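Local coordinates for putative enoyl-CoA hydratase/isomerase (Mycobacterium abscessus, PDB 3RSI) that belongs to the crotonase (enoyl-CoA hydratase/isomerase) family and probably acts on acyl-CoA thioesters in lipid metabolism, perhaps as a hydratase or isomerase, at the interface of chains A and B. Sequence-based numbering; all coordinates share one arbitrary frame. Chains: chain A/B, Putative enoyl-CoA hydratase/isomerase.

Contact 1: the interface of chains A and B. Residues chain A 126, 185-186, 200; chain B 162, 165, 169.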
# COMPACT_ATOMS: atom_id res chain seq x y z
N ILE A 126 2.75 6.55 14.20
CA ILE A 126 2.59 7.90 13.68
C ILE A 126 3.99 8.49 13.58
O ILE A 126 4.81 8.29 14.49
CB ILE A 126 1.66 8.76 14.60
CG1 ILE A 126 0.24 8.18 14.58
CG2 ILE A 126 1.64 10.27 14.18
CD1 ILE A 126 -0.64 8.60 15.76
N GLY A 185 4.22 10.44 7.99
CA GLY A 185 2.97 11.15 7.88
C GLY A 185 3.05 12.65 7.83
O GLY A 185 2.08 13.30 7.45
N HIS A 186 4.18 13.20 8.25
CA HIS A 186 4.40 14.65 8.33
C HIS A 186 5.85 14.99 8.02
O HIS A 186 6.77 14.23 8.38
CB HIS A 186 4.13 15.16 9.75
CG HIS A 186 2.72 15.00 10.19
ND1 HIS A 186 1.75 15.94 9.94
CD2 HIS A 186 2.10 13.99 10.84
CE1 HIS A 186 0.60 15.52 10.43
NE2 HIS A 186 0.79 14.34 10.99
N LEU A 200 0.62 15.87 18.58
CA LEU A 200 -0.13 14.68 18.18
C LEU A 200 -0.41 13.81 19.41
O LEU A 200 -1.51 13.30 19.57
CB LEU A 200 0.63 13.88 17.12
CG LEU A 200 0.72 14.52 15.73
CD1 LEU A 200 1.87 13.93 14.84
CD2 LEU A 200 -0.62 14.43 15.02
N LYS B 162 -0.34 6.59 7.86
CA LYS B 162 -1.46 7.52 7.79
C LYS B 162 -2.81 6.86 8.15
O LYS B 162 -3.68 7.49 8.73
CB LYS B 162 -1.53 8.25 6.43
CG LYS B 162 -2.11 9.70 6.56
CD LYS B 162 -1.10 10.63 7.25
CE LYS B 162 -1.62 12.01 7.60
NZ LYS B 162 -0.61 12.77 8.39
N GLU B 165 -2.56 6.86 11.93
CA GLU B 165 -2.73 8.21 12.42
C GLU B 165 -4.20 8.62 12.41
O GLU B 165 -4.71 9.15 13.39
CB GLU B 165 -1.90 9.21 11.62
CG GLU B 165 -2.05 10.63 12.13
CD GLU B 165 -1.10 11.60 11.52
OE1 GLU B 165 -0.33 11.22 10.61
OE2 GLU B 165 -1.16 12.77 11.94
N THR B 169 -5.69 9.11 16.13
CA THR B 169 -5.89 10.52 16.50
C THR B 169 -7.34 10.96 16.29
O THR B 169 -7.87 11.81 17.02
CB THR B 169 -4.96 11.51 15.73
OG1 THR B 169 -5.35 11.57 14.36
CG2 THR B 169 -3.50 11.10 15.83
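Helix 160-169 of chain B lies against strands 126-130 and 186-188 and helix 193-205 of chain A, touching through B:Lys162, B:Glu165 and B:Thr169 on one side and A:Ile126, A:Gly185, A:His186 and A:Leu200 on the other. Both chains have the crotonase fold, a family that commonly assembles as trimers or pairs of trimers. B:Glu165 is the hub. Its CG stands anti to the backbone N (chi1 -179°) and the chain runs on extended, which carries the carboxylate across to A:His186. A:His186 NE2 gives a nearly straight 2.7 Å hydrogen bond to the syn lone pair of B:Glu165 OE2, which lies in the ring plane; ring and carboxylate planes are turned 49° apart. B:Glu165 OE1 takes a salt bridge of 2.7 Å from the ammonium NZ of B:Lys162, which comes from above the carboxylate plane. B:Lys162 NZ also donates to the carbonyl O of A:Gly185 at 2.9 Å. B:Lys162 NZ sits over the A:His186 imidazole face, 3.7 Å from its centroid. An apolar flank completes the contact: A:Ile126 crosses the stem of B:Glu165, CG1 lying 3.7 Å from its CA, while CD1 meets the CG2 methyl of B:Thr169. A:Leu200 CD2 approaches B:Glu165 OE2 at 3.5 Å.

Contact 2: the interface of chains A and B. Residues chain A 122, 124-127, 157, 183, 224; chain B 160-161, 164.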
# COMPACT_ATOMS: atom_id res chain seq x y z
N GLN A 122 9.26 1.09 11.34
CA GLN A 122 8.09 0.40 10.78
C GLN A 122 7.13 -0.12 11.84
O GLN A 122 6.00 -0.47 11.53
CB GLN A 122 8.54 -0.72 9.84
CG GLN A 122 9.22 -0.16 8.58
CD GLN A 122 10.09 -1.17 7.89
OE1 GLN A 122 9.59 -2.12 7.30
NE2 GLN A 122 11.41 -0.98 7.98
N THR A 124 6.56 1.88 14.59
CA THR A 124 5.94 3.08 15.12
C THR A 124 4.64 3.31 14.35
O THR A 124 4.51 2.90 13.18
CB THR A 124 6.86 4.32 15.03
OG1 THR A 124 7.01 4.73 13.67
CG2 THR A 124 8.22 4.00 15.65
N ASP A 125 3.69 3.97 14.99
CA ASP A 125 2.36 4.18 14.42
C ASP A 125 2.24 5.46 13.63
O ASP A 125 1.67 5.46 12.53
CB ASP A 125 1.33 4.19 15.54
CG ASP A 125 1.36 2.93 16.35
OD1 ASP A 125 1.16 1.88 15.73
OD2 ASP A 125 1.56 2.98 17.60
N ILE A 126 2.75 6.55 14.20
CA ILE A 126 2.59 7.90 13.68
C ILE A 126 3.99 8.49 13.58
O ILE A 126 4.81 8.29 14.49
CB ILE A 126 1.66 8.76 14.60
CG1 ILE A 126 0.24 8.18 14.58
CG2 ILE A 126 1.64 10.27 14.18
CD1 ILE A 126 -0.64 8.60 15.76
N ARG A 127 4.28 9.15 12.47
CA ARG A 127 5.67 9.46 12.08
C ARG A 127 5.84 10.88 11.57
O ARG A 127 5.29 11.25 10.53
CB ARG A 127 6.15 8.45 11.03
CG ARG A 127 6.12 6.98 11.53
CD ARG A 127 6.23 6.00 10.40
NE ARG A 127 5.79 4.66 10.80
CZ ARG A 127 5.67 3.62 9.97
NH1 ARG A 127 5.92 3.77 8.67
NH2 ARG A 127 5.27 2.45 10.43
N GLN A 157 3.73 -1.25 3.95
CA GLN A 157 3.50 0.10 4.47
C GLN A 157 3.72 1.21 3.46
O GLN A 157 3.17 2.31 3.64
CB GLN A 157 4.42 0.37 5.67
CG GLN A 157 4.27 -0.68 6.76
CD GLN A 157 4.84 -0.26 8.10
OE1 GLN A 157 5.41 0.83 8.27
NE2 GLN A 157 4.72 -1.16 9.08
N LEU A 183 6.06 6.74 3.87
CA LEU A 183 6.85 6.17 4.96
C LEU A 183 6.64 6.97 6.26
O LEU A 183 6.66 6.40 7.37
CB LEU A 183 8.34 6.15 4.62
CG LEU A 183 9.24 5.43 5.64
CD1 LEU A 183 8.81 3.98 5.85
CD2 LEU A 183 10.73 5.50 5.19
N TRP A 224 -3.34 -8.32 7.07
CA TRP A 224 -3.79 -8.42 5.68
C TRP A 224 -4.41 -9.81 5.44
O TRP A 224 -4.40 -10.35 4.31
CB TRP A 224 -2.61 -8.18 4.75
CG TRP A 224 -2.20 -6.73 4.66
CD1 TRP A 224 -2.49 -5.87 3.64
CD2 TRP A 224 -1.43 -5.97 5.62
NE1 TRP A 224 -1.94 -4.63 3.89
CE2 TRP A 224 -1.28 -4.66 5.09
CE3 TRP A 224 -0.83 -6.27 6.84
CZ2 TRP A 224 -0.58 -3.66 5.75
CZ3 TRP A 224 -0.12 -5.25 7.50
CH2 TRP A 224 -0.01 -3.98 6.95
N TYR B 160 0.28 2.67 5.72
CA TYR B 160 0.11 2.25 7.11
C TYR B 160 0.17 3.39 8.10
O TYR B 160 -0.71 3.51 8.93
CB TYR B 160 1.23 1.28 7.43
CG TYR B 160 1.20 0.64 8.79
CD1 TYR B 160 0.50 -0.55 9.00
CD2 TYR B 160 1.92 1.17 9.84
CE1 TYR B 160 0.51 -1.18 10.24
CE2 TYR B 160 1.95 0.55 11.08
CZ TYR B 160 1.24 -0.63 11.28
OH TYR B 160 1.25 -1.24 12.51
N THR B 161 1.21 4.23 8.03
CA THR B 161 1.34 5.27 9.06
C THR B 161 0.20 6.28 9.04
O THR B 161 -0.20 6.76 10.10
CB THR B 161 2.73 5.97 9.06
OG1 THR B 161 2.87 6.74 10.26
CG2 THR B 161 2.93 6.86 7.82
N MET B 164 -2.99 4.48 10.45
CA MET B 164 -2.85 4.45 11.90
C MET B 164 -3.14 5.82 12.51
O MET B 164 -3.86 5.91 13.49
CB MET B 164 -1.44 4.07 12.31
CG MET B 164 -1.23 2.63 12.43
SD MET B 164 -2.11 1.93 13.82
CE MET B 164 -1.24 0.34 13.79
O HOH W 1 3.45 3.87 6.11
O HOH W 2 1.94 9.35 10.52
O HOH W 3 2.48 0.04 14.36
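B:Tyr160 and B:Thr161, at the start of a chain B helix, press on A:Gln157, A:Arg127 and A:Asp125. The A:Gln157 amide stacks over one face of the phenol ring, the planes only 8° apart and both side chains pointing the same way, with NE2 3.8 Å from CE2 of B:Tyr160. B:Met164 CG sits over the rim of the opposite face, and the A:Trp224 rim comes to the ring's side at CD1.

Hydrogen bonds within chain A hold the stacked amide and the neighbouring guanidinium in place. A:Gln157 NE2 donates in the amide plane to a lone pair of A:Gln122 O, 2.8 Å away, while its OE1 accepts from NH1 and NH2 of A:Arg127. The same guanidinium grips A:Thr124 O side-on through NE and NH2, and A:Arg127 NH1 reaches A:Leu183 O at 3.0 Å. With its rotation fixed, the guanidinium offers a face, towards its rim, to B:Thr161 CB.

Across the interface, the B:Thr161 hydroxyl OG1, anti to its backbone N (chi1 -167°), donates to A:Asp125 O at 2.9 Å from above the carbonyl plane. Waters extend the polar contact. One joins B:Tyr160 OH to the A:Asp125 carboxylate, a second links B:Thr161 OG1 with A:Arg127 N, and a third bridges B:Thr161 N and A:Gln157 O.

In the fold, the N-terminal end of helix 160-169 of chain B meets the start of strand 126-130 and the end of helix 150-157 of chain A.

Contact 3: the interface of chains A and B. Residues chain A 215, 218-219, 234, 238; chain B 145-147, 151-152, 167.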
# COMPACT_ATOMS: atom_id res chain seq x y z
N ALA A 215 -8.37 -0.29 19.15
CA ALA A 215 -8.24 0.12 17.75
C ALA A 215 -6.88 -0.30 17.23
O ALA A 215 -6.79 -0.97 16.19
CB ALA A 215 -8.43 1.64 17.58
N ALA A 218 -6.77 -4.08 16.91
CA ALA A 218 -7.59 -4.54 15.75
C ALA A 218 -6.87 -4.28 14.42
O ALA A 218 -6.83 -5.14 13.53
CB ALA A 218 -8.98 -3.85 15.75
N ILE A 219 -6.29 -3.10 14.31
CA ILE A 219 -5.54 -2.72 13.11
C ILE A 219 -4.40 -3.72 12.90
O ILE A 219 -4.28 -4.30 11.83
CB ILE A 219 -5.00 -1.28 13.19
CG1 ILE A 219 -6.15 -0.28 13.24
CG2 ILE A 219 -4.10 -0.97 11.98
CD1 ILE A 219 -5.78 1.09 13.81
N GLU A 234 -11.75 -7.87 14.23
CA GLU A 234 -12.21 -6.49 14.44
C GLU A 234 -13.48 -6.40 15.31
O GLU A 234 -13.57 -5.56 16.21
CB GLU A 234 -12.46 -5.84 13.08
CG GLU A 234 -12.97 -4.43 13.10
CD GLU A 234 -13.16 -3.88 11.70
OE1 GLU A 234 -14.10 -4.33 11.01
OE2 GLU A 234 -12.37 -3.00 11.29
N THR A 238 -13.95 -4.69 18.88
CA THR A 238 -14.87 -3.56 18.88
C THR A 238 -15.93 -3.65 20.01
O THR A 238 -16.23 -2.65 20.68
CB THR A 238 -15.49 -3.40 17.48
OG1 THR A 238 -14.45 -3.01 16.55
CG2 THR A 238 -16.60 -2.36 17.48
N VAL B 145 -14.77 3.16 18.33
CA VAL B 145 -13.82 2.83 17.27
C VAL B 145 -14.51 2.73 15.90
O VAL B 145 -15.69 2.43 15.83
CB VAL B 145 -13.07 1.52 17.58
CG1 VAL B 145 -12.11 1.71 18.80
CG2 VAL B 145 -14.03 0.35 17.75
N PRO B 146 -13.78 2.99 14.81
CA PRO B 146 -14.36 2.75 13.48
C PRO B 146 -14.34 1.25 13.13
O PRO B 146 -13.45 0.77 12.40
CB PRO B 146 -13.48 3.58 12.58
CG PRO B 146 -12.15 3.54 13.22
CD PRO B 146 -12.39 3.44 14.71
N GLY B 147 -15.34 0.55 13.67
CA GLY B 147 -15.44 -0.90 13.55
C GLY B 147 -16.35 -1.37 12.42
O GLY B 147 -16.80 -2.51 12.42
N MET B 151 -10.59 -0.67 10.50
CA MET B 151 -9.40 -1.16 11.18
C MET B 151 -8.77 -2.33 10.42
O MET B 151 -7.57 -2.44 10.37
CB MET B 151 -9.72 -1.50 12.64
CG MET B 151 -10.11 -0.24 13.43
SD MET B 151 -10.52 -0.49 15.16
CE MET B 151 -12.15 -1.21 15.01
N VAL B 152 -9.60 -3.15 9.78
CA VAL B 152 -9.14 -4.18 8.83
C VAL B 152 -8.57 -3.54 7.54
O VAL B 152 -7.45 -3.85 7.13
CB VAL B 152 -10.30 -5.11 8.45
CG1 VAL B 152 -9.95 -6.03 7.27
CG2 VAL B 152 -10.76 -5.93 9.67
N ILE B 167 -6.93 6.82 12.52
CA ILE B 167 -7.75 6.05 13.46
C ILE B 167 -7.42 6.35 14.90
O ILE B 167 -8.31 6.51 15.72
CB ILE B 167 -7.64 4.54 13.17
CG1 ILE B 167 -8.27 4.26 11.78
CG2 ILE B 167 -8.35 3.71 14.25
CD1 ILE B 167 -8.13 2.82 11.30
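B:Met151 lies between A:Ala215, A:Ala218 and A:Ile219 of helix 209-222 and A:Glu234 and A:Thr238 of helix 227-242. In crotonase-family proteins these C-terminal helices commonly help to build the trimer, and here they receive the side chain of a residue from helix 150-157 of chain B.

The tight part is largely apolar. The thioether SD of B:Met151 comes to 3.5 Å from A:Ala215 CA and 3.7 Å from the A:Ala218 CB methyl, the small alanines allowing sulphur to approach the helix backbone. A bend at chi3 (-76°) then turns the methyl toward the second helix, where B:Met151 CE reaches A:Thr238 OG1 at 3.3 Å and also A:Glu234 CG. A:Ile219 crosses the methionine at about a right angle, its CG1 against CB, and points its CD1 tip to tip at B:Ile167, 3.7 Å from CG2. A:Thr238 and B:Val145 run alongside one another, pointing opposite ways, in snug methyl-to-methyl contact. The A:Thr238 hydroxyl OG1 is turned back to its own helix, donating to A:Glu234 O at 2.7 Å.

The polar side rests on A:Glu234 and is less closely packed than the methionine pocket. The extended glutamate reaches the first turn of helix 150-157, where B:Val152 N donates to A:Glu234 OE2 at 3.2 Å from above the carboxylate plane; a bond from B:Met151 N to the same oxygen is weak. The helix start may favour the negative charge. A:Glu234 OE1 lies beside B:Gly147 O with no hydrogen bond between them.

Contact 1 and contact 2 are neighbours, their C-alpha centres about 8 Å apart, and share A:Ile126; contact 3 lies about 16 Å from the first and 15 Å from the second. Helix 160-169 of chain B takes part in all three, offering different residues to each, while helix 150-157 serves contact 2 from chain A and contact 3 from chain B. The same helix thus serves both faces of a protomer, as in a head-to-tail ring. The deposited assembly holds three copies, in keeping with the trimers common in this family, although the structure alone does not prove the state in solution.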